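Local coordinates for O-succinylhomoserine sulfhydrylase (Mycobacterium tuberculosis, PDB 3NDN), which probably catalyses the pyridoxal-phosphate-dependent formation of L-homocysteine from O-succinyl-L-homoserine and hydrogen sulfide, a step in methionine biosynthesis, at residues 52-57 with 74-79; 84-89 with 99-104; 120-125 with 163-168; 290-295 with 327-332; 351-356 with 403-408. One frame throughout, in Å; residues are numbered along the deposited sequence.

Interaction 1 (52-57 with 74-79); sequences SGYVYG and VYSRYG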
# COMPACT_ATOMS: atom_id res chain seq x y z
N SER A 52 2.26 7.68 -12.77
CA SER A 52 2.57 7.20 -14.12
C SER A 52 3.34 8.24 -14.97
O SER A 52 4.18 7.85 -15.79
CB SER A 52 1.31 6.70 -14.85
OG SER A 52 0.32 7.72 -14.95
N GLY A 53 3.03 9.53 -14.77
CA GLY A 53 3.62 10.64 -15.55
C GLY A 53 4.40 11.65 -14.72
O GLY A 53 4.42 11.55 -13.48
N TYR A 54 5.02 12.64 -15.40
CA TYR A 54 5.85 13.70 -14.79
C TYR A 54 5.52 15.05 -15.45
O TYR A 54 4.92 15.09 -16.54
CB TYR A 54 7.37 13.36 -14.89
CG TYR A 54 7.65 11.97 -14.31
CD1 TYR A 54 8.03 11.82 -12.97
CD2 TYR A 54 7.42 10.83 -15.06
CE1 TYR A 54 8.21 10.53 -12.40
CE2 TYR A 54 7.59 9.54 -14.51
CZ TYR A 54 8.00 9.41 -13.18
OH TYR A 54 8.17 8.14 -12.63
N VAL A 55 5.87 16.15 -14.79
CA VAL A 55 5.64 17.49 -15.34
C VAL A 55 6.96 18.21 -15.65
O VAL A 55 8.03 17.81 -15.15
CB VAL A 55 4.74 18.35 -14.38
CG1 VAL A 55 3.38 17.67 -14.18
CG2 VAL A 55 5.45 18.60 -13.03
N TYR A 56 6.91 19.28 -16.46
CA TYR A 56 8.12 20.01 -16.86
C TYR A 56 7.94 21.52 -16.64
O TYR A 56 6.84 22.04 -16.79
CB TYR A 56 8.46 19.74 -18.35
CG TYR A 56 8.35 18.29 -18.75
CD1 TYR A 56 9.37 17.38 -18.42
CD2 TYR A 56 7.23 17.80 -19.42
CE1 TYR A 56 9.28 16.04 -18.75
CE2 TYR A 56 7.12 16.45 -19.76
CZ TYR A 56 8.15 15.57 -19.43
OH TYR A 56 8.06 14.22 -19.74
N GLY A 57 9.03 22.19 -16.25
CA GLY A 57 9.02 23.64 -16.01
C GLY A 57 8.75 24.53 -17.23
O GLY A 57 8.29 25.66 -17.08
N VAL A 74 10.25 10.52 -17.53
CA VAL A 74 9.26 10.78 -18.61
C VAL A 74 7.96 9.98 -18.47
O VAL A 74 6.87 10.53 -18.59
CB VAL A 74 9.88 10.55 -20.04
CG1 VAL A 74 8.82 10.63 -21.14
CG2 VAL A 74 10.99 11.55 -20.31
N TYR A 75 8.06 8.67 -18.22
CA TYR A 75 6.88 7.82 -18.09
C TYR A 75 7.26 6.53 -17.39
O TYR A 75 8.28 5.92 -17.72
CB TYR A 75 6.28 7.51 -19.48
CG TYR A 75 4.86 6.94 -19.45
CD1 TYR A 75 4.62 5.61 -19.81
CD2 TYR A 75 3.78 7.74 -19.08
CE1 TYR A 75 3.31 5.08 -19.80
CE2 TYR A 75 2.46 7.22 -19.07
CZ TYR A 75 2.24 5.89 -19.42
OH TYR A 75 0.95 5.38 -19.41
N SER A 76 6.44 6.13 -16.42
CA SER A 76 6.75 5.00 -15.53
C SER A 76 6.82 3.61 -16.16
O SER A 76 7.43 2.71 -15.55
CB SER A 76 5.83 5.00 -14.30
OG SER A 76 6.19 6.05 -13.42
N ARG A 77 6.24 3.41 -17.35
CA ARG A 77 6.41 2.13 -18.04
C ARG A 77 7.88 1.79 -18.25
O ARG A 77 8.25 0.61 -18.22
CB ARG A 77 5.66 2.07 -19.40
CG ARG A 77 5.27 0.64 -19.82
CD ARG A 77 4.82 0.50 -21.30
NE ARG A 77 3.85 1.52 -21.71
CZ ARG A 77 4.13 2.56 -22.49
NH1 ARG A 77 3.18 3.44 -22.80
NH2 ARG A 77 5.37 2.72 -22.98
N TYR A 78 8.74 2.79 -18.43
CA TYR A 78 10.17 2.48 -18.59
C TYR A 78 11.17 3.21 -17.69
O TYR A 78 12.37 2.99 -17.82
CB TYR A 78 10.61 2.59 -20.04
CG TYR A 78 10.23 3.89 -20.69
CD1 TYR A 78 9.02 4.00 -21.40
CD2 TYR A 78 11.07 5.00 -20.64
CE1 TYR A 78 8.67 5.18 -22.02
CE2 TYR A 78 10.72 6.19 -21.28
CZ TYR A 78 9.52 6.27 -21.96
OH TYR A 78 9.14 7.44 -22.59
N GLY A 79 10.69 4.03 -16.77
CA GLY A 79 11.56 4.61 -15.73
C GLY A 79 10.75 5.28 -14.63
O GLY A 79 9.84 6.06 -14.92
O HOH W 1 4.46 11.67 -18.55
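Tyr54 lays its ring along the backbone at Val74 and Tyr75, with CG anti to its own carbonyl carbon (chi1 -54°). Its CD2 lies 3.6 Å from Val74 C, and Val74 O sits in the ring plane at the edge. At the far end of the ring, Tyr54 OH comes within 3.0 Å of Ser76 OG, which is itself hydrogen-bonded to Thr51 O and Asn80 ND2. The one direct backbone bond runs from Ser76 N to Ser52 O, 2.9 Å long and nearly straight at 165°, with the donor in the carbonyl plane. The same Ser52 O also receives a CA-H contact from Tyr75 CA at 3.5 Å. A water spans the neighbouring position: it donates to Val74 O at 2.7 Å and accepts a weak bond from Tyr54 N. These two loops flank helix 59-66 and belong to the part of the fold that, as in related trans-sulfuration enzymes, reaches over to complete the active site of the adjacent subunit. Tyr75 OH and Arg77 NE both hydrogen-bond to the pyridoxal-phosphate lysine of the second subunit. Tyr75 puts CG anti to its backbone N (chi1 -165°), so CD2 passes 3.3 Å from Ser52 O. Farther along, the side chain of Tyr56 crosses Val74 obliquely, its OH 3.9 Å from Val74 CG1.

Interaction 2 (84-89 with 99-104); sequences SVFEER and AFATAS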
# COMPACT_ATOMS: atom_id res chain seq x y z
N SER A 84 14.00 2.70 -9.81
CA SER A 84 15.46 2.89 -9.95
C SER A 84 16.27 2.48 -8.69
O SER A 84 17.40 1.99 -8.82
CB SER A 84 15.80 4.35 -10.31
OG SER A 84 15.37 4.65 -11.63
N VAL A 85 15.70 2.71 -7.50
CA VAL A 85 16.36 2.34 -6.25
C VAL A 85 16.45 0.80 -6.13
O VAL A 85 17.51 0.28 -5.77
CB VAL A 85 15.64 2.95 -4.99
CG1 VAL A 85 16.27 2.46 -3.68
CG2 VAL A 85 15.64 4.50 -5.04
N PHE A 86 15.38 0.08 -6.50
CA PHE A 86 15.41 -1.41 -6.50
C PHE A 86 16.49 -1.94 -7.49
O PHE A 86 17.27 -2.85 -7.13
CB PHE A 86 14.03 -2.03 -6.87
CG PHE A 86 14.10 -3.50 -7.22
CD1 PHE A 86 14.34 -4.45 -6.24
CD2 PHE A 86 13.95 -3.92 -8.56
CE1 PHE A 86 14.44 -5.81 -6.57
CE2 PHE A 86 14.05 -5.26 -8.90
CZ PHE A 86 14.30 -6.21 -7.91
N GLU A 87 16.48 -1.40 -8.71
CA GLU A 87 17.42 -1.79 -9.79
C GLU A 87 18.87 -1.59 -9.35
O GLU A 87 19.72 -2.48 -9.54
CB GLU A 87 17.16 -0.99 -11.08
CG GLU A 87 15.91 -1.39 -11.89
CD GLU A 87 15.54 -0.39 -13.00
OE1 GLU A 87 16.01 0.78 -12.95
OE2 GLU A 87 14.75 -0.76 -13.93
N GLU A 88 19.16 -0.43 -8.76
CA GLU A 88 20.55 -0.13 -8.37
C GLU A 88 21.04 -0.90 -7.16
O GLU A 88 22.21 -1.33 -7.11
CB GLU A 88 20.74 1.38 -8.20
CG GLU A 88 22.16 1.80 -7.78
CD GLU A 88 23.17 1.83 -8.92
OE1 GLU A 88 22.82 1.45 -10.08
OE2 GLU A 88 24.34 2.24 -8.65
N ARG A 89 20.16 -1.10 -6.17
CA ARG A 89 20.51 -1.93 -5.01
C ARG A 89 20.85 -3.38 -5.41
O ARG A 89 21.87 -3.92 -4.96
CB ARG A 89 19.38 -1.88 -3.93
CG ARG A 89 19.71 -2.60 -2.61
CD ARG A 89 18.71 -2.21 -1.48
NE ARG A 89 18.86 -0.80 -1.10
CZ ARG A 89 18.16 -0.18 -0.14
NH1 ARG A 89 18.40 1.11 0.11
NH2 ARG A 89 17.20 -0.82 0.54
N ALA A 99 21.26 -2.86 -14.99
CA ALA A 99 20.04 -3.60 -14.57
C ALA A 99 18.72 -2.99 -15.09
O ALA A 99 18.62 -1.77 -15.29
CB ALA A 99 19.99 -3.69 -13.05
N PHE A 100 17.72 -3.85 -15.28
CA PHE A 100 16.36 -3.45 -15.68
C PHE A 100 15.32 -4.33 -14.96
O PHE A 100 15.40 -5.56 -15.04
CB PHE A 100 16.16 -3.57 -17.21
CG PHE A 100 15.26 -2.49 -17.79
CD1 PHE A 100 15.76 -1.55 -18.68
CD2 PHE A 100 13.92 -2.39 -17.40
CE1 PHE A 100 14.94 -0.52 -19.20
CE2 PHE A 100 13.09 -1.38 -17.92
CZ PHE A 100 13.60 -0.44 -18.82
N ALA A 101 14.36 -3.70 -14.26
CA ALA A 101 13.33 -4.42 -13.49
C ALA A 101 12.15 -4.85 -14.38
O ALA A 101 11.83 -4.14 -15.33
CB ALA A 101 12.81 -3.52 -12.33
N THR A 102 11.51 -5.97 -14.03
CA THR A 102 10.35 -6.53 -14.80
C THR A 102 9.16 -6.92 -13.90
O THR A 102 9.29 -6.92 -12.67
CB THR A 102 10.77 -7.77 -15.61
OG1 THR A 102 11.05 -8.85 -14.71
CG2 THR A 102 12.01 -7.53 -16.51
N ALA A 103 8.01 -7.28 -14.49
CA ALA A 103 6.77 -7.61 -13.74
C ALA A 103 6.85 -8.98 -13.01
O ALA A 103 6.11 -9.22 -12.05
CB ALA A 103 5.53 -7.59 -14.68
N SER A 104 7.73 -9.85 -13.47
CA SER A 104 7.85 -11.22 -12.92
C SER A 104 9.18 -11.83 -13.33
O SER A 104 9.87 -11.28 -14.18
CB SER A 104 6.68 -12.10 -13.41
OG SER A 104 6.81 -12.41 -14.80
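The tight part of this contact centres on Glu87, whose side chain leaves helix 84-89 toward the strand. CG stands anti to the carbonyl carbon (chi1 -75°), and the chain runs extended beyond it, which carries the carboxylate alongside the strand backbone. There Ala101 N donates to Glu87 OE2 over 3.0 Å, nearly straight at 165°, and uses the anti lone pair, the one facing away from the other oxygen. The aliphatic part of the same side chain is engaged too: Glu87 CG packs 3.8 Å from Ala101 CB. The one side chain thus serves a polar and an apolar role, because Ala101 presents its N-H and its methyl to it. Ala101 CB also meets the ring edge of Phe86, lying in the ring plane 4.0 Å from CD2; CG of Phe86 is anti to its backbone N, and Met262 touches both of these buried side chains. Helix 81-94 here covers an edge of the large mixed sheet of the pyridoxal-phosphate-binding domain, a fold type I architecture, and strand 98-102 is the outermost strand at that end within the chain. The short axes cross at 126° with a closest approach of 7.8 Å. The Ala99 and Phe100 side, by contrast, is partly exposed; there a single methyl, Ala99 CB, meets Glu87 O at 3.7 Å. Phe100 points the other way, toward helix 244-258, where Ile247 and Met255 touch it; its CD2 lies 3.9 Å from Glu87 OE2, an oblique approach to the ring.

Interaction 3 (120-125 with 163-168); sequences GDRLVA and LSVPTQ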
# COMPACT_ATOMS: atom_id res chain seq x y z
N GLY A 120 15.33 -16.73 -37.17
CA GLY A 120 16.57 -17.23 -37.80
C GLY A 120 17.78 -17.39 -36.90
O GLY A 120 18.74 -18.08 -37.26
N ASP A 121 17.74 -16.75 -35.73
CA ASP A 121 18.81 -16.88 -34.73
C ASP A 121 18.74 -18.24 -34.02
O ASP A 121 17.74 -18.94 -34.12
CB ASP A 121 18.75 -15.73 -33.72
CG ASP A 121 19.12 -14.39 -34.34
OD1 ASP A 121 20.05 -14.34 -35.19
OD2 ASP A 121 18.50 -13.38 -33.98
N ARG A 122 19.81 -18.59 -33.31
CA ARG A 122 20.01 -19.95 -32.77
C ARG A 122 20.24 -19.96 -31.24
O ARG A 122 21.09 -19.21 -30.75
CB ARG A 122 21.20 -20.61 -33.48
CG ARG A 122 21.50 -22.07 -33.10
CD ARG A 122 22.53 -22.70 -34.07
NE ARG A 122 22.53 -24.16 -34.01
CZ ARG A 122 23.30 -24.89 -33.20
NH1 ARG A 122 24.16 -24.29 -32.39
NH2 ARG A 122 23.21 -26.21 -33.21
N LEU A 123 19.51 -20.82 -30.53
CA LEU A 123 19.62 -20.99 -29.07
C LEU A 123 20.03 -22.42 -28.70
O LEU A 123 19.49 -23.37 -29.26
CB LEU A 123 18.27 -20.64 -28.38
CG LEU A 123 17.96 -21.08 -26.93
CD1 LEU A 123 18.90 -20.41 -25.93
CD2 LEU A 123 16.50 -20.82 -26.53
N VAL A 124 20.98 -22.57 -27.78
CA VAL A 124 21.29 -23.88 -27.18
C VAL A 124 20.93 -23.87 -25.68
O VAL A 124 21.47 -23.07 -24.91
CB VAL A 124 22.78 -24.28 -27.39
CG1 VAL A 124 23.09 -25.60 -26.71
CG2 VAL A 124 23.09 -24.38 -28.89
N ALA A 125 20.03 -24.76 -25.27
CA ALA A 125 19.52 -24.74 -23.89
C ALA A 125 19.64 -26.10 -23.23
O ALA A 125 19.56 -27.11 -23.91
CB ALA A 125 18.06 -24.29 -23.89
N LEU A 163 27.58 -26.68 -29.74
CA LEU A 163 28.25 -25.38 -29.92
C LEU A 163 29.43 -25.41 -30.94
O LEU A 163 30.37 -24.61 -30.84
CB LEU A 163 28.71 -24.81 -28.56
CG LEU A 163 27.62 -24.37 -27.55
CD1 LEU A 163 28.22 -24.10 -26.17
CD2 LEU A 163 26.81 -23.15 -28.04
N SER A 164 29.36 -26.31 -31.91
CA SER A 164 30.42 -26.39 -32.92
C SER A 164 30.10 -25.56 -34.18
O SER A 164 30.87 -25.56 -35.15
CB SER A 164 30.73 -27.84 -33.27
OG SER A 164 29.63 -28.44 -33.92
N VAL A 165 28.97 -24.86 -34.16
CA VAL A 165 28.60 -23.89 -35.21
C VAL A 165 28.20 -22.56 -34.56
O VAL A 165 27.84 -22.55 -33.38
CB VAL A 165 27.45 -24.42 -36.13
CG1 VAL A 165 27.87 -25.68 -36.89
CG2 VAL A 165 26.16 -24.66 -35.33
N PRO A 166 28.26 -21.42 -35.31
CA PRO A 166 27.88 -20.11 -34.73
C PRO A 166 26.51 -20.11 -34.06
O PRO A 166 25.54 -20.66 -34.61
CB PRO A 166 27.89 -19.17 -35.94
CG PRO A 166 28.92 -19.79 -36.88
CD PRO A 166 28.80 -21.29 -36.68
N THR A 167 26.45 -19.50 -32.88
CA THR A 167 25.28 -19.52 -31.99
C THR A 167 25.07 -18.12 -31.38
O THR A 167 26.05 -17.38 -31.18
CB THR A 167 25.48 -20.63 -30.89
OG1 THR A 167 25.63 -21.91 -31.54
CG2 THR A 167 24.32 -20.69 -29.89
N GLN A 168 23.82 -17.74 -31.11
CA GLN A 168 23.49 -16.42 -30.53
C GLN A 168 23.32 -16.42 -29.00
O GLN A 168 23.78 -15.49 -28.33
CB GLN A 168 22.24 -15.81 -31.20
CG GLN A 168 22.51 -15.10 -32.53
CD GLN A 168 22.81 -16.06 -33.67
OE1 GLN A 168 22.09 -17.05 -33.87
NE2 GLN A 168 23.88 -15.80 -34.41
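Arg122 is gripped through its backbone and its side chain at once. Its N-H donates to Gln168 OE1 at 2.8 Å, and its carbonyl O accepts from Gln168 N at 3.1 Å; both bonds lie in the plane of the accepting carbonyl. The first is possible because Gln168 bends at chi2 (73°), turning the amide back toward the strand. Asp121 crosses that side chain at about a right angle, while its OD2 accepts from Gly118 N. The Arg122 side chain is extended from CG to NE and brings NH1 to Thr167 OG1, 2.9 Å away and in the guanidinium plane, though the bond is bent at 134°. Thr167 OG1 in turn donates to Val165 O, also 2.9 Å, from above that carbonyl plane, and Arg122 NH1 has a further acceptor in Ala162 O. Val165 CG2 covers one guanidinium face, centred 3.5 Å above the plane. Inward, Val124 CG2 meets Leu163 CD2 and Thr167 CG2, each at 4.0 Å. The contact ties the start of strand 122-126 to the loop leading from helix 156-162 into its parallel neighbour 169-173, in the alpha/beta sheet of a fold type I pyridoxal-phosphate enzyme.

Interaction 4 (290-295 with 327-332); sequences RIAEFL and TVVTFA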
# COMPACT_ATOMS: atom_id res chain seq x y z
N ARG A 290 21.20 -28.97 7.99
CA ARG A 290 20.84 -29.85 9.12
C ARG A 290 19.70 -30.82 8.77
O ARG A 290 19.72 -31.97 9.19
CB ARG A 290 20.46 -29.04 10.38
CG ARG A 290 21.62 -28.42 11.17
CD ARG A 290 21.14 -27.78 12.50
NE ARG A 290 20.42 -28.75 13.33
CZ ARG A 290 19.67 -28.46 14.39
NH1 ARG A 290 19.51 -27.21 14.81
NH2 ARG A 290 19.07 -29.44 15.05
N ILE A 291 18.70 -30.33 8.04
CA ILE A 291 17.54 -31.13 7.62
C ILE A 291 17.95 -32.23 6.60
O ILE A 291 17.48 -33.37 6.68
CB ILE A 291 16.36 -30.21 7.11
CG1 ILE A 291 15.71 -29.48 8.30
CG2 ILE A 291 15.27 -31.01 6.35
CD1 ILE A 291 14.87 -28.23 7.93
N ALA A 292 18.86 -31.89 5.69
CA ALA A 292 19.38 -32.85 4.71
C ALA A 292 20.12 -34.00 5.40
O ALA A 292 19.93 -35.17 5.05
CB ALA A 292 20.30 -32.15 3.71
N GLU A 293 20.94 -33.66 6.40
CA GLU A 293 21.67 -34.65 7.18
C GLU A 293 20.74 -35.56 8.02
O GLU A 293 20.98 -36.77 8.16
CB GLU A 293 22.74 -33.96 8.06
CG GLU A 293 23.86 -33.30 7.24
CD GLU A 293 24.73 -32.34 8.05
OE1 GLU A 293 24.35 -32.00 9.20
OE2 GLU A 293 25.78 -31.91 7.53
N PHE A 294 19.66 -34.98 8.56
CA PHE A 294 18.67 -35.73 9.34
C PHE A 294 17.92 -36.74 8.46
O PHE A 294 17.77 -37.91 8.83
CB PHE A 294 17.70 -34.79 10.08
CG PHE A 294 16.51 -35.51 10.69
CD1 PHE A 294 16.64 -36.15 11.93
CD2 PHE A 294 15.30 -35.57 10.02
CE1 PHE A 294 15.56 -36.82 12.49
CE2 PHE A 294 14.20 -36.25 10.57
CZ PHE A 294 14.33 -36.87 11.80
N LEU A 295 17.48 -36.29 7.29
CA LEU A 295 16.82 -37.17 6.31
C LEU A 295 17.77 -38.30 5.82
O LEU A 295 17.37 -39.46 5.74
CB LEU A 295 16.25 -36.37 5.14
CG LEU A 295 14.94 -35.60 5.40
CD1 LEU A 295 14.74 -34.42 4.42
CD2 LEU A 295 13.72 -36.52 5.40
N THR A 327 18.48 -23.64 -0.06
CA THR A 327 17.39 -23.74 0.94
C THR A 327 16.30 -24.80 0.63
O THR A 327 15.26 -24.81 1.29
CB THR A 327 16.67 -22.36 1.12
OG1 THR A 327 15.99 -22.02 -0.09
CG2 THR A 327 17.66 -21.25 1.49
N VAL A 328 16.56 -25.66 -0.37
CA VAL A 328 15.61 -26.71 -0.80
C VAL A 328 16.25 -28.11 -0.68
O VAL A 328 17.40 -28.32 -1.09
CB VAL A 328 15.15 -26.47 -2.25
CG1 VAL A 328 14.05 -27.45 -2.65
CG2 VAL A 328 14.65 -25.03 -2.44
N VAL A 329 15.50 -29.06 -0.11
CA VAL A 329 15.95 -30.47 0.05
C VAL A 329 14.99 -31.45 -0.65
O VAL A 329 13.79 -31.45 -0.36
CB VAL A 329 16.05 -30.85 1.54
CG1 VAL A 329 16.67 -32.27 1.71
CG2 VAL A 329 16.85 -29.80 2.33
N THR A 330 15.53 -32.30 -1.52
CA THR A 330 14.74 -33.32 -2.24
C THR A 330 15.11 -34.72 -1.70
O THR A 330 16.29 -34.99 -1.46
CB THR A 330 14.99 -33.21 -3.77
OG1 THR A 330 14.63 -31.89 -4.22
CG2 THR A 330 14.15 -34.23 -4.56
N PHE A 331 14.12 -35.59 -1.50
CA PHE A 331 14.36 -36.99 -1.08
C PHE A 331 13.35 -38.01 -1.63
O PHE A 331 12.27 -37.65 -2.10
CB PHE A 331 14.46 -37.10 0.45
CG PHE A 331 13.14 -36.88 1.17
CD1 PHE A 331 12.42 -37.97 1.66
CD2 PHE A 331 12.65 -35.60 1.40
CE1 PHE A 331 11.21 -37.79 2.34
CE2 PHE A 331 11.44 -35.40 2.09
CZ PHE A 331 10.72 -36.50 2.55
N ALA A 332 13.70 -39.30 -1.53
CA ALA A 332 12.82 -40.39 -1.95
C ALA A 332 12.58 -41.40 -0.83
O ALA A 332 13.52 -41.77 -0.11
CB ALA A 332 13.39 -41.10 -3.19
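Leu295 sets CG anti to its carbonyl carbon (chi1 -76°), while Phe331 holds CG in the crowded position between backbone N and carbonyl carbon (chi1 70°). Together these torsions stand the phenyl ring across the end of the leucine at about a right angle. The setting is the smaller domain of a fold type I enzyme, an alpha/beta layer in which helix 277-296 packs on a mixed sheet. The short helix and strand axes run nearly parallel, with a closest approach of 8.9 Å. From the strand, Val329 and Phe331 both set out toward the helix, and Thr330 between them faces away, its OG1 bonding to Pro178 O and Gln180 NE2 on the far side. Val329 CG1, anti to the backbone N, bridges Ala292 and Leu295, about one turn apart on the helix: it lies 4.1 Å from Ala292 CB and 4.0 Å from Leu295 CD1. The other branch, Val329 CG2, makes a looser approach of 4.5 Å to Ile291 CG2. All five touching residues are buried and the contact between the two segments is entirely apolar. Strand 301-305 extends this core, with Val304 against both Leu295 and Val329, while Ile291 continues toward Ile409 of helix 402-413. The two methyls of Leu295 divide the ring between them. CD1 touches the rim at Phe331 CD2, 3.9 Å away, and CD2 sits over the face in a CH-pi contact, 4.0 Å from the Phe331 ring centroid and only 3° off the normal.

Interaction 5 (351-356 with 403-408); sequences MRLIDI and DDLIAD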
# COMPACT_ATOMS: atom_id res chain seq x y z
N MET A 351 1.82 -33.87 8.00
CA MET A 351 2.45 -32.58 8.40
C MET A 351 1.45 -31.70 9.17
O MET A 351 0.29 -31.57 8.74
CB MET A 351 2.94 -31.80 7.18
CG MET A 351 3.90 -32.55 6.25
SD MET A 351 5.60 -32.50 6.83
CE MET A 351 6.46 -33.31 5.47
N ARG A 352 1.89 -31.12 10.29
CA ARG A 352 1.05 -30.21 11.09
C ARG A 352 1.65 -28.80 11.29
O ARG A 352 0.99 -27.92 11.88
CB ARG A 352 0.70 -30.85 12.45
CG ARG A 352 -0.22 -32.10 12.37
CD ARG A 352 -1.67 -31.73 11.98
NE ARG A 352 -2.54 -32.90 11.79
CZ ARG A 352 -2.67 -33.59 10.66
NH1 ARG A 352 -1.98 -33.27 9.57
NH2 ARG A 352 -3.50 -34.63 10.61
N LEU A 353 2.88 -28.58 10.82
CA LEU A 353 3.53 -27.26 10.85
C LEU A 353 3.84 -26.72 9.45
O LEU A 353 3.53 -25.56 9.13
CB LEU A 353 4.81 -27.27 11.73
CG LEU A 353 5.56 -25.95 11.97
CD1 LEU A 353 4.77 -24.98 12.87
CD2 LEU A 353 6.96 -26.17 12.57
N ILE A 354 4.48 -27.56 8.64
CA ILE A 354 4.83 -27.26 7.24
C ILE A 354 3.54 -27.30 6.38
O ILE A 354 2.75 -28.23 6.53
CB ILE A 354 5.91 -28.26 6.72
CG1 ILE A 354 7.22 -28.12 7.52
CG2 ILE A 354 6.18 -28.12 5.21
CD1 ILE A 354 8.19 -29.32 7.40
N ASP A 355 3.31 -26.27 5.54
CA ASP A 355 2.15 -26.20 4.63
C ASP A 355 2.39 -26.96 3.32
O ASP A 355 3.51 -26.97 2.82
CB ASP A 355 1.83 -24.72 4.22
CG ASP A 355 1.35 -23.84 5.38
OD1 ASP A 355 0.38 -24.19 6.08
OD2 ASP A 355 1.93 -22.73 5.55
N ILE A 356 1.33 -27.55 2.74
CA ILE A 356 1.39 -28.16 1.38
C ILE A 356 1.22 -27.04 0.33
O ILE A 356 0.18 -26.40 0.27
CB ILE A 356 0.28 -29.26 1.19
CG1 ILE A 356 0.42 -30.37 2.22
CG2 ILE A 356 0.29 -29.86 -0.25
CD1 ILE A 356 -0.80 -31.32 2.31
N ASP A 403 14.67 -27.32 15.10
CA ASP A 403 14.18 -28.43 15.92
C ASP A 403 12.67 -28.67 15.76
O ASP A 403 12.22 -29.81 15.80
CB ASP A 403 14.49 -28.17 17.41
CG ASP A 403 15.99 -28.18 17.71
OD1 ASP A 403 16.76 -28.87 17.00
OD2 ASP A 403 16.37 -27.51 18.70
N ASP A 404 11.89 -27.61 15.58
CA ASP A 404 10.44 -27.74 15.41
C ASP A 404 10.13 -28.36 14.03
O ASP A 404 9.18 -29.15 13.90
CB ASP A 404 9.72 -26.37 15.54
CG ASP A 404 9.72 -25.80 16.97
OD1 ASP A 404 9.77 -26.56 17.96
OD2 ASP A 404 9.65 -24.55 17.12
N LEU A 405 10.93 -28.02 13.01
CA LEU A 405 10.75 -28.56 11.65
C LEU A 405 11.12 -30.06 11.58
O LEU A 405 10.40 -30.86 10.95
CB LEU A 405 11.54 -27.76 10.62
CG LEU A 405 11.08 -26.31 10.34
CD1 LEU A 405 12.14 -25.52 9.59
CD2 LEU A 405 9.75 -26.30 9.57
N ILE A 406 12.23 -30.42 12.20
CA ILE A 406 12.67 -31.83 12.29
C ILE A 406 11.64 -32.71 13.01
O ILE A 406 11.33 -33.81 12.54
CB ILE A 406 14.10 -31.97 12.89
CG1 ILE A 406 15.13 -31.52 11.85
CG2 ILE A 406 14.38 -33.43 13.31
CD1 ILE A 406 16.52 -31.22 12.39
N ALA A 407 11.11 -32.23 14.13
CA ALA A 407 10.01 -32.88 14.83
C ALA A 407 8.78 -33.14 13.92
O ALA A 407 8.22 -34.22 13.97
CB ALA A 407 9.59 -32.08 16.08
N ASP A 408 8.37 -32.14 13.13
CA ASP A 408 7.21 -32.27 12.22
C ASP A 408 7.48 -33.30 11.11
O ASP A 408 6.59 -34.08 10.75
CB ASP A 408 6.84 -30.89 11.60
CG ASP A 408 5.43 -30.87 10.96
OD1 ASP A 408 4.49 -31.51 11.50
OD2 ASP A 408 5.24 -30.17 9.93
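A helix-borne carboxylate gathers three successive backbone N-H groups where the loop after helix 340-350 turns toward strand 355-356. Asp408, on the C-terminal helix 402-413, puts CG anti to its backbone N (chi1 -164°), which carries the carboxylate into the turn. Arg352 N reaches Asp408 OD1 at 2.9 Å, almost straight at 169°, on the syn lone pair. Asp408 OD2 takes two donors, Leu353 N and Ile354 N, each 3.0 Å away and both from above the carboxylate plane; the Ile354 bond is straight (174°), the Leu353 bond more bent. So many N-H donors around a buried carboxylate would probably favour its ionised form. In this smaller domain of the fold type I enzyme, the bonds tie the final helix to the approach to strand 355-356, outermost in its sheet within this chain. Apolar contacts extend the join: Ile354 CG1 lies 3.7 Å from Leu405 CD2, the two chains crossing at about a right angle, and Leu353 CD2 reaches Leu405 CD2 at 4.1 Å. The exposed Arg352 folds back, NH1 donating to Met351 O at 3.0 Å. Asp404 turns its OD2 to Thr29 and Ser26 of the fourth subunit, whose Arg33 also packs on Leu353.

How the interactions relate
Interactions 4 and 5 share the smaller domain and touch: helix 277-296 meets helix 402-413 through the Arg290 NH2 to Asp403 OD1 salt bridge and the packing of Phe294 and Ile291 on Ile406. Both are buried, yet interaction 4 is purely apolar and interaction 5 is built on a carboxylate. Interactions 2 and 3 reach the same large sheet about 29 Å apart between centres, 2 on its outermost strand 98-102 and 3 at a more solvent-accessible strand start, richer in polar bonds. Interaction 1, a buried loop pair at the subunit interface, touches interaction 2 through Tyr78 and Phe100. Interactions 1, 2 and 5 contact the second subunit, whereas 3 and 4 touch no other chain.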